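PDB 2BL8: enterocine A immunity protein from Enterococcus faecium, which confers immunity to the pediocin-like bacteriocin enterocin A, probably protecting the producing bacterium from its own antimicrobial peptide. Local coordinates for residues 4-16 with 27-39. Residues are numbered along the deposited sequence; the frame is centred on the assembly and turned at random.
Sequences NAKQIVHELYNDI and ILEVLQKVYLKLE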
ATOM      1  N   ASN A   4      12.365   2.905  -0.943  1.00 31.86           N
ATOM      2  CA  ASN A   4      11.905   3.592  -2.189  1.00 27.29           C
ATOM      3  C   ASN A   4      10.473   3.179  -2.532  1.00 25.67           C
ATOM      4  O   ASN A   4      10.194   1.997  -2.738  1.00 23.06           O
ATOM      5  CB  ASN A   4      12.851   3.251  -3.343  1.00 32.23           C
ATOM      6  CG  ASN A   4      12.402   3.843  -4.665  1.00 33.77           C
ATOM      7  OD1 ASN A   4      11.403   3.415  -5.238  1.00 32.87           O
ATOM      8  ND2 ASN A   4      13.139   4.836  -5.152  1.00 36.10           N
ATOM      9  N   ALA A   5       9.574   4.160  -2.592  1.00 24.14           N
ATOM     10  CA  ALA A   5       8.162   3.909  -2.886  1.00 22.83           C
ATOM     11  C   ALA A   5       7.919   3.159  -4.195  1.00 22.16           C
ATOM     12  O   ALA A   5       7.187   2.164  -4.216  1.00 21.57           O
ATOM     13  CB  ALA A   5       7.388   5.223  -2.892  1.00 22.91           C
ATOM     14  N   LYS A   6       8.517   3.630  -5.286  1.00 20.54           N
ATOM     15  CA  LYS A   6       8.336   2.960  -6.573  1.00 20.89           C
ATOM     16  C   LYS A   6       8.719   1.490  -6.476  1.00 18.25           C
ATOM     17  O   LYS A   6       8.045   0.622  -7.033  1.00 18.22           O
ATOM     18  CB  LYS A   6       9.204   3.596  -7.662  1.00 22.86           C
ATOM     19  CG  LYS A   6       8.866   5.020  -8.036  1.00 27.83           C
ATOM     20  CD  LYS A   6       9.812   5.478  -9.136  1.00 30.78           C
ATOM     21  CE  LYS A   6       9.719   6.969  -9.388  1.00 34.84           C
ATOM     22  NZ  LYS A   6      10.699   7.412 -10.425  1.00 36.82           N
ATOM     23  N   GLN A   7       9.813   1.217  -5.777  1.00 18.97           N
ATOM     24  CA  GLN A   7      10.299  -0.144  -5.626  1.00 19.42           C
ATOM     25  C   GLN A   7       9.301  -1.029  -4.894  1.00 17.31           C
ATOM     26  O   GLN A   7       9.018  -2.145  -5.327  1.00 16.82           O
ATOM     27  CB  GLN A   7      11.635  -0.149  -4.879  1.00 21.29           C
ATOM     28  CG  GLN A   7      12.353  -1.488  -4.903  1.00 26.33           C
ATOM     29  CD  GLN A   7      13.686  -1.442  -4.182  1.00 29.45           C
ATOM     30  OE1 GLN A   7      14.450  -0.486  -4.330  1.00 32.68           O
ATOM     31  NE2 GLN A   7      13.979  -2.479  -3.405  1.00 32.33           N
ATOM     32  N   ILE A   8       8.768  -0.528  -3.786  1.00 17.46           N
ATOM     33  CA  ILE A   8       7.807  -1.306  -3.017  1.00 16.56           C
ATOM     34  C   ILE A   8       6.526  -1.560  -3.807  1.00 16.31           C
ATOM     35  O   ILE A   8       6.009  -2.674  -3.812  1.00 17.18           O
ATOM     36  CB  ILE A   8       7.462  -0.609  -1.692  1.00 17.52           C
ATOM     37  CG1 ILE A   8       8.735  -0.407  -0.860  1.00 17.24           C
ATOM     38  CG2 ILE A   8       6.447  -1.439  -0.925  1.00 18.74           C
ATOM     39  CD1 ILE A   8       9.463  -1.680  -0.513  1.00 19.27           C
ATOM     40  N   VAL A   9       6.024  -0.534  -4.488  1.00 16.61           N
ATOM     41  CA  VAL A   9       4.810  -0.681  -5.285  1.00 16.34           C
ATOM     42  C   VAL A   9       5.050  -1.690  -6.399  1.00 16.24           C
ATOM     43  O   VAL A   9       4.215  -2.559  -6.651  1.00 16.42           O
ATOM     44  CB  VAL A   9       4.380   0.665  -5.911  1.00 16.73           C
ATOM     45  CG1 VAL A   9       3.273   0.442  -6.931  1.00 18.47           C
ATOM     46  CG2 VAL A   9       3.897   1.607  -4.823  1.00 17.47           C
ATOM     47  N   HIS A  10       6.195  -1.564  -7.065  1.00 16.79           N
ATOM     48  CA  HIS A  10       6.555  -2.468  -8.152  1.00 18.47           C
ATOM     49  C   HIS A  10       6.638  -3.896  -7.621  1.00 18.29           C
ATOM     50  O   HIS A  10       6.123  -4.825  -8.241  1.00 18.52           O
ATOM     51  CB  HIS A  10       7.899  -2.046  -8.757  1.00 19.24           C
ATOM     52  CG  HIS A  10       8.196  -2.679 -10.082  1.00 20.59           C
ATOM     53  ND1 HIS A  10       9.206  -2.230 -10.908  1.00 22.80           N
ATOM     54  CD2 HIS A  10       7.619  -3.720 -10.727  1.00 23.34           C
ATOM     55  CE1 HIS A  10       9.236  -2.965 -12.005  1.00 23.55           C
ATOM     56  NE2 HIS A  10       8.282  -3.877 -11.921  1.00 25.31           N
ATOM     57  N   GLU A  11       7.272  -4.068  -6.467  1.00 17.18           N
ATOM     58  CA  GLU A  11       7.410  -5.396  -5.875  1.00 18.00           C
ATOM     59  C   GLU A  11       6.071  -5.988  -5.442  1.00 18.03           C
ATOM     60  O   GLU A  11       5.829  -7.182  -5.621  1.00 17.93           O
ATOM     61  CB  GLU A  11       8.374  -5.347  -4.688  1.00 18.14           C
ATOM     62  CG  GLU A  11       9.794  -4.955  -5.079  1.00 21.45           C
ATOM     63  CD  GLU A  11      10.726  -4.816  -3.889  1.00 23.35           C
ATOM     64  OE1 GLU A  11      10.253  -4.444  -2.794  1.00 25.41           O
ATOM     65  OE2 GLU A  11      11.939  -5.063  -4.052  1.00 24.00           O
ATOM     66  N   LEU A  12       5.201  -5.156  -4.882  1.00 17.95           N
ATOM     67  CA  LEU A  12       3.894  -5.629  -4.438  1.00 16.84           C
ATOM     68  C   LEU A  12       3.067  -6.027  -5.662  1.00 17.89           C
ATOM     69  O   LEU A  12       2.392  -7.059  -5.659  1.00 18.84           O
ATOM     70  CB  LEU A  12       3.178  -4.533  -3.636  1.00 17.40           C
ATOM     71  CG  LEU A  12       1.835  -4.877  -2.982  1.00 16.32           C
ATOM     72  CD1 LEU A  12       2.007  -6.047  -2.020  1.00 16.75           C
ATOM     73  CD2 LEU A  12       1.309  -3.655  -2.240  1.00 17.44           C
ATOM     74  N   TYR A  13       3.143  -5.218  -6.714  1.00 17.87           N
ATOM     75  CA  TYR A  13       2.405  -5.490  -7.943  1.00 17.94           C
ATOM     76  C   TYR A  13       2.834  -6.830  -8.530  1.00 18.03           C
ATOM     77  O   TYR A  13       2.001  -7.685  -8.832  1.00 19.07           O
ATOM     78  CB  TYR A  13       2.661  -4.393  -8.981  1.00 18.21           C
ATOM     79  CG  TYR A  13       1.904  -4.605 -10.276  1.00 19.41           C
ATOM     80  CD1 TYR A  13       0.725  -3.912 -10.538  1.00 19.60           C
ATOM     81  CD2 TYR A  13       2.341  -5.539 -11.217  1.00 22.41           C
ATOM     82  CE1 TYR A  13      -0.005  -4.141 -11.704  1.00 22.27           C
ATOM     83  CE2 TYR A  13       1.618  -5.779 -12.383  1.00 21.93           C
ATOM     84  CZ  TYR A  13       0.445  -5.075 -12.619  1.00 21.54           C
ATOM     85  OH  TYR A  13      -0.278  -5.307 -13.769  1.00 26.44           O
ATOM     86  N   ASN A  14       4.142  -7.000  -8.698  1.00 18.79           N
ATOM     87  CA  ASN A  14       4.687  -8.226  -9.269  1.00 20.70           C
ATOM     88  C   ASN A  14       4.377  -9.464  -8.448  1.00 20.62           C
ATOM     89  O   ASN A  14       4.068 -10.517  -9.002  1.00 21.34           O
ATOM     90  CB  ASN A  14       6.201  -8.092  -9.456  1.00 21.92           C
ATOM     91  CG  ASN A  14       6.563  -7.295 -10.692  1.00 23.92           C
ATOM     92  OD1 ASN A  14       5.721  -6.605 -11.269  1.00 25.79           O
ATOM     93  ND2 ASN A  14       7.822  -7.380 -11.105  1.00 26.68           N
ATOM     94  N   ASP A  15       4.451  -9.347  -7.126  1.00 19.87           N
ATOM     95  CA  ASP A  15       4.178 -10.499  -6.274  1.00 18.76           C
ATOM     96  C   ASP A  15       2.726 -10.954  -6.405  1.00 19.05           C
ATOM     97  O   ASP A  15       2.441 -12.150  -6.459  1.00 21.61           O
ATOM     98  CB  ASP A  15       4.473 -10.172  -4.809  1.00 19.16           C
ATOM     99  CG  ASP A  15       4.564 -11.418  -3.954  1.00 20.34           C
ATOM    100  OD1 ASP A  15       5.555 -12.160  -4.106  1.00 22.23           O
ATOM    101  OD2 ASP A  15       3.643 -11.665  -3.148  1.00 18.56           O
ATOM    102  N   ILE A  16       1.813  -9.992  -6.452  1.00 18.84           N
ATOM    103  CA  ILE A  16       0.391 -10.293  -6.575  1.00 18.08           C
ATOM    104  C   ILE A  16       0.044 -10.769  -7.983  1.00 20.14           C
ATOM    105  O   ILE A  16      -0.725 -11.721  -8.157  1.00 20.37           O
ATOM    106  CB  ILE A  16      -0.470  -9.043  -6.244  1.00 18.82           C
ATOM    107  CG1 ILE A  16      -0.383  -8.732  -4.748  1.00 18.72           C
ATOM    108  CG2 ILE A  16      -1.926  -9.282  -6.649  1.00 17.39           C
ATOM    109  CD1 ILE A  16      -1.070  -7.432  -4.347  1.00 19.60           C
ATOM    110  N   ILE A  27      -7.004  -4.287  -7.555  1.00 20.67           N
ATOM    111  CA  ILE A  27      -5.830  -3.912  -6.774  1.00 18.92           C
ATOM    112  C   ILE A  27      -4.620  -3.681  -7.679  1.00 19.38           C
ATOM    113  O   ILE A  27      -3.868  -2.725  -7.490  1.00 19.40           O
ATOM    114  CB  ILE A  27      -5.495  -5.011  -5.731  1.00 17.49           C
ATOM    115  CG1 ILE A  27      -6.534  -4.996  -4.611  1.00 17.41           C
ATOM    116  CG2 ILE A  27      -4.089  -4.813  -5.180  1.00 16.10           C
ATOM    117  CD1 ILE A  27      -6.447  -6.191  -3.684  1.00 21.36           C
ATOM    118  N   LEU A  28      -4.432  -4.551  -8.665  1.00 18.73           N
ATOM    119  CA  LEU A  28      -3.305  -4.405  -9.579  1.00 18.18           C
ATOM    120  C   LEU A  28      -3.449  -3.130 -10.409  1.00 19.61           C
ATOM    121  O   LEU A  28      -2.467  -2.434 -10.670  1.00 19.59           O
ATOM    122  CB  LEU A  28      -3.206  -5.623 -10.503  1.00 19.51           C
ATOM    123  CG  LEU A  28      -2.839  -6.957  -9.845  1.00 20.14           C
ATOM    124  CD1 LEU A  28      -2.880  -8.061 -10.884  1.00 21.52           C
ATOM    125  CD2 LEU A  28      -1.447  -6.867  -9.230  1.00 18.64           C
ATOM    126  N   GLU A  29      -4.676  -2.825 -10.818  1.00 19.63           N
ATOM    127  CA  GLU A  29      -4.937  -1.633 -11.614  1.00 21.40           C
ATOM    128  C   GLU A  29      -4.574  -0.383 -10.820  1.00 21.30           C
ATOM    129  O   GLU A  29      -3.967   0.550 -11.347  1.00 20.57           O
ATOM    130  CB  GLU A  29      -6.412  -1.586 -12.020  1.00 25.56           C
ATOM    131  CG  GLU A  29      -6.787  -0.399 -12.893  1.00 30.90           C
ATOM    132  CD  GLU A  29      -8.216  -0.478 -13.390  1.00 35.61           C
ATOM    133  OE1 GLU A  29      -8.571  -1.513 -13.993  1.00 38.99           O
ATOM    134  OE2 GLU A  29      -8.980   0.490 -13.182  1.00 39.37           O
ATOM    135  N   VAL A  30      -4.947  -0.370  -9.544  1.00 19.79           N
ATOM    136  CA  VAL A  30      -4.646   0.767  -8.685  1.00 19.10           C
ATOM    137  C   VAL A  30      -3.141   0.885  -8.461  1.00 18.40           C
ATOM    138  O   VAL A  30      -2.582   1.979  -8.524  1.00 19.14           O
ATOM    139  CB  VAL A  30      -5.362   0.642  -7.324  1.00 18.64           C
ATOM    140  CG1 VAL A  30      -4.853   1.707  -6.372  1.00 19.70           C
ATOM    141  CG2 VAL A  30      -6.866   0.807  -7.520  1.00 19.37           C
ATOM    142  N   LEU A  31      -2.483  -0.239  -8.200  1.00 16.80           N
ATOM    143  CA  LEU A  31      -1.041  -0.218  -7.994  1.00 14.92           C
ATOM    144  C   LEU A  31      -0.357   0.338  -9.238  1.00 17.68           C
ATOM    145  O   LEU A  31       0.585   1.129  -9.142  1.00 16.83           O
ATOM    146  CB  LEU A  31      -0.525  -1.626  -7.691  1.00 16.04           C
ATOM    147  CG  LEU A  31      -0.874  -2.147  -6.295  1.00 15.06           C
ATOM    148  CD1 LEU A  31      -0.493  -3.619  -6.197  1.00 15.13           C
ATOM    149  CD2 LEU A  31      -0.144  -1.324  -5.240  1.00 16.37           C
ATOM    150  N   GLN A  32      -0.840  -0.076 -10.405  1.00 16.89           N
ATOM    151  CA  GLN A  32      -0.280   0.385 -11.666  1.00 18.28           C
ATOM    152  C   GLN A  32      -0.377   1.902 -11.755  1.00 19.03           C
ATOM    153  O   GLN A  32       0.606   2.579 -12.049  1.00 20.35           O
ATOM    154  CB  GLN A  32      -1.035  -0.237 -12.842  1.00 18.83           C
ATOM    155  CG  GLN A  32      -0.617   0.327 -14.193  1.00 21.79           C
ATOM    156  CD  GLN A  32       0.778  -0.100 -14.594  1.00 23.48           C
ATOM    157  OE1 GLN A  32       1.004  -1.254 -14.960  1.00 26.49           O
ATOM    158  NE2 GLN A  32       1.725   0.830 -14.527  1.00 24.59           N
ATOM    159  N   LYS A  33      -1.576   2.419 -11.496  1.00 18.74           N
ATOM    160  CA  LYS A  33      -1.849   3.850 -11.541  1.00 20.89           C
ATOM    161  C   LYS A  33      -0.947   4.628 -10.589  1.00 21.45           C
ATOM    162  O   LYS A  33      -0.421   5.684 -10.942  1.00 20.77           O
ATOM    163  CB  LYS A  33      -3.318   4.100 -11.188  1.00 24.62           C
ATOM    164  CG  LYS A  33      -3.766   5.551 -11.300  1.00 30.67           C
ATOM    165  CD  LYS A  33      -5.261   5.678 -11.031  1.00 33.98           C
ATOM    166  CE  LYS A  33      -5.737   7.117 -11.176  1.00 36.12           C
ATOM    167  NZ  LYS A  33      -7.208   7.241 -10.956  1.00 37.80           N
ATOM    168  N   VAL A  34      -0.776   4.107  -9.379  1.00 18.53           N
ATOM    169  CA  VAL A  34       0.063   4.761  -8.381  1.00 18.33           C
ATOM    170  C   VAL A  34       1.527   4.793  -8.823  1.00 18.34           C
ATOM    171  O   VAL A  34       2.206   5.812  -8.674  1.00 18.07           O
ATOM    172  CB  VAL A  34      -0.054   4.039  -7.017  1.00 18.39           C
ATOM    173  CG1 VAL A  34       0.921   4.632  -6.012  1.00 18.40           C
ATOM    174  CG2 VAL A  34      -1.467   4.165  -6.501  1.00 18.26           C
ATOM    175  N   TYR A  35       2.002   3.678  -9.372  1.00 17.24           N
ATOM    176  CA  TYR A  35       3.382   3.567  -9.839  1.00 19.84           C
ATOM    177  C   TYR A  35       3.697   4.658 -10.855  1.00 20.31           C
ATOM    178  O   TYR A  35       4.712   5.345 -10.744  1.00 20.95           O
ATOM    179  CB  TYR A  35       3.625   2.204 -10.492  1.00 18.57           C
ATOM    180  CG  TYR A  35       5.058   2.007 -10.932  1.00 20.82           C
ATOM    181  CD1 TYR A  35       6.051   1.663 -10.017  1.00 20.80           C
ATOM    182  CD2 TYR A  35       5.430   2.199 -12.265  1.00 22.78           C
ATOM    183  CE1 TYR A  35       7.379   1.517 -10.414  1.00 22.67           C
ATOM    184  CE2 TYR A  35       6.752   2.056 -12.672  1.00 25.33           C
ATOM    185  CZ  TYR A  35       7.721   1.717 -11.744  1.00 24.49           C
ATOM    186  OH  TYR A  35       9.033   1.593 -12.145  1.00 29.50           O
ATOM    187  N   LEU A  36       2.829   4.802 -11.850  1.00 22.05           N
ATOM    188  CA  LEU A  36       3.020   5.817 -12.881  1.00 23.08           C
ATOM    189  C   LEU A  36       3.095   7.218 -12.271  1.00 24.61           C
ATOM    190  O   LEU A  36       3.931   8.033 -12.673  1.00 23.34           O
ATOM    191  CB  LEU A  36       1.891   5.738 -13.913  1.00 23.96           C
ATOM    192  CG  LEU A  36       1.910   4.469 -14.776  1.00 23.60           C
ATOM    193  CD1 LEU A  36       0.651   4.400 -15.623  1.00 22.44           C
ATOM    194  CD2 LEU A  36       3.157   4.455 -15.654  1.00 22.64           C
ATOM    195  N   LYS A  37       2.231   7.498 -11.298  1.00 23.36           N
ATOM    196  CA  LYS A  37       2.233   8.803 -10.642  1.00 25.09           C
ATOM    197  C   LYS A  37       3.530   9.052  -9.882  1.00 25.62           C
ATOM    198  O   LYS A  37       4.046  10.171  -9.873  1.00 27.19           O
ATOM    199  CB  LYS A  37       1.051   8.923  -9.675  1.00 24.45           C
ATOM    200  CG  LYS A  37      -0.300   8.987 -10.354  1.00 26.53           C
ATOM    201  CD  LYS A  37      -1.397   9.322  -9.359  1.00 29.78           C
ATOM    202  CE  LYS A  37      -2.740   9.462 -10.054  1.00 33.19           C
ATOM    203  NZ  LYS A  37      -2.684  10.486 -11.135  1.00 35.52           N
ATOM    204  N   LEU A  38       4.055   8.008  -9.247  1.00 23.62           N
ATOM    205  CA  LEU A  38       5.291   8.119  -8.480  1.00 25.28           C
ATOM    206  C   LEU A  38       6.512   8.400  -9.355  1.00 26.34           C
ATOM    207  O   LEU A  38       7.573   8.752  -8.845  1.00 27.69           O
ATOM    208  CB  LEU A  38       5.523   6.843  -7.661  1.00 23.13           C
ATOM    209  CG  LEU A  38       4.565   6.604  -6.486  1.00 22.52           C
ATOM    210  CD1 LEU A  38       4.830   5.241  -5.869  1.00 21.24           C
ATOM    211  CD2 LEU A  38       4.746   7.696  -5.445  1.00 22.46           C
ATOM    212  N   GLU A  39       6.365   8.242 -10.667  1.00 27.10           N
ATOM    213  CA  GLU A  39       7.474   8.500 -11.583  1.00 29.08           C
ATOM    214  C   GLU A  39       7.456   9.951 -12.059  1.00 30.72           C
ATOM    215  O   GLU A  39       8.317  10.369 -12.836  1.00 32.11           O
ATOM    216  CB  GLU A  39       7.408   7.558 -12.792  1.00 30.35           C
ATOM    217  CG  GLU A  39       7.753   6.109 -12.470  1.00 31.27           C
ATOM    218  CD  GLU A  39       7.694   5.208 -13.688  1.00 31.38           C
ATOM    219  OE1 GLU A  39       6.621   5.141 -14.317  1.00 31.39           O
ATOM    220  OE2 GLU A  39       8.718   4.567 -14.014  1.00 32.07           O
TER
HETATM  221  O   HOH W   1      10.669   0.526 -10.523  1.00 32.32           O
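A5 and L38 open a seam that illustrates how two neighbouring antiparallel helices can pair mainly through side-chain packing, with a few backbone oxygens joining in, apolar inside and polar at the margin. The methyl of A5 meets L38 CD1, while the extended chain of K6 slides past L38 in the opposite direction and crosses E39 at about a right angle; K6 CG lies 3.8 Å from L38 CB. The ammonium of K6 remains 5.0 Å from E39 OE2, K6 NZ being too distant for a salt bridge, although the opposite charges may still attract. The backbone O of K6 sits at the edge of the Y35 ring, 3.6 Å from Y35 CE1. V9 divides its branches: with CG1 anti to the backbone N (chi1 170°), that methyl reaches L31 O and Y35 CB, leaving CG2 to touch L38 CD1 at 3.9 Å. H10 and Y35 pair obliquely, their ring planes at 65°, and a water bridges H10 ND1 to Y35 OH. Deeper in, L12 CD2 meets L31 CD2, and L31 is a knob in the hole formed by V9, L12, Y13 and I16. The Y13 ring takes L28 CD2 over one face, a CH-pi contact 4.0 Å from the ring centroid, and L31 CB at its edge. I16 ends the row, CG2 against L28 CD2 (3.6 Å) and CD1 meeting I27 CG2. Helix 71-84 covers I8 and I16, and helix 48-64 covers I27 and V30. The pair, whose segment axes approach to 9.6 Å, their directions 158° apart, thus forms one antiparallel helical hairpin of the antiparallel four-helix bundle adopted by this immunity protein.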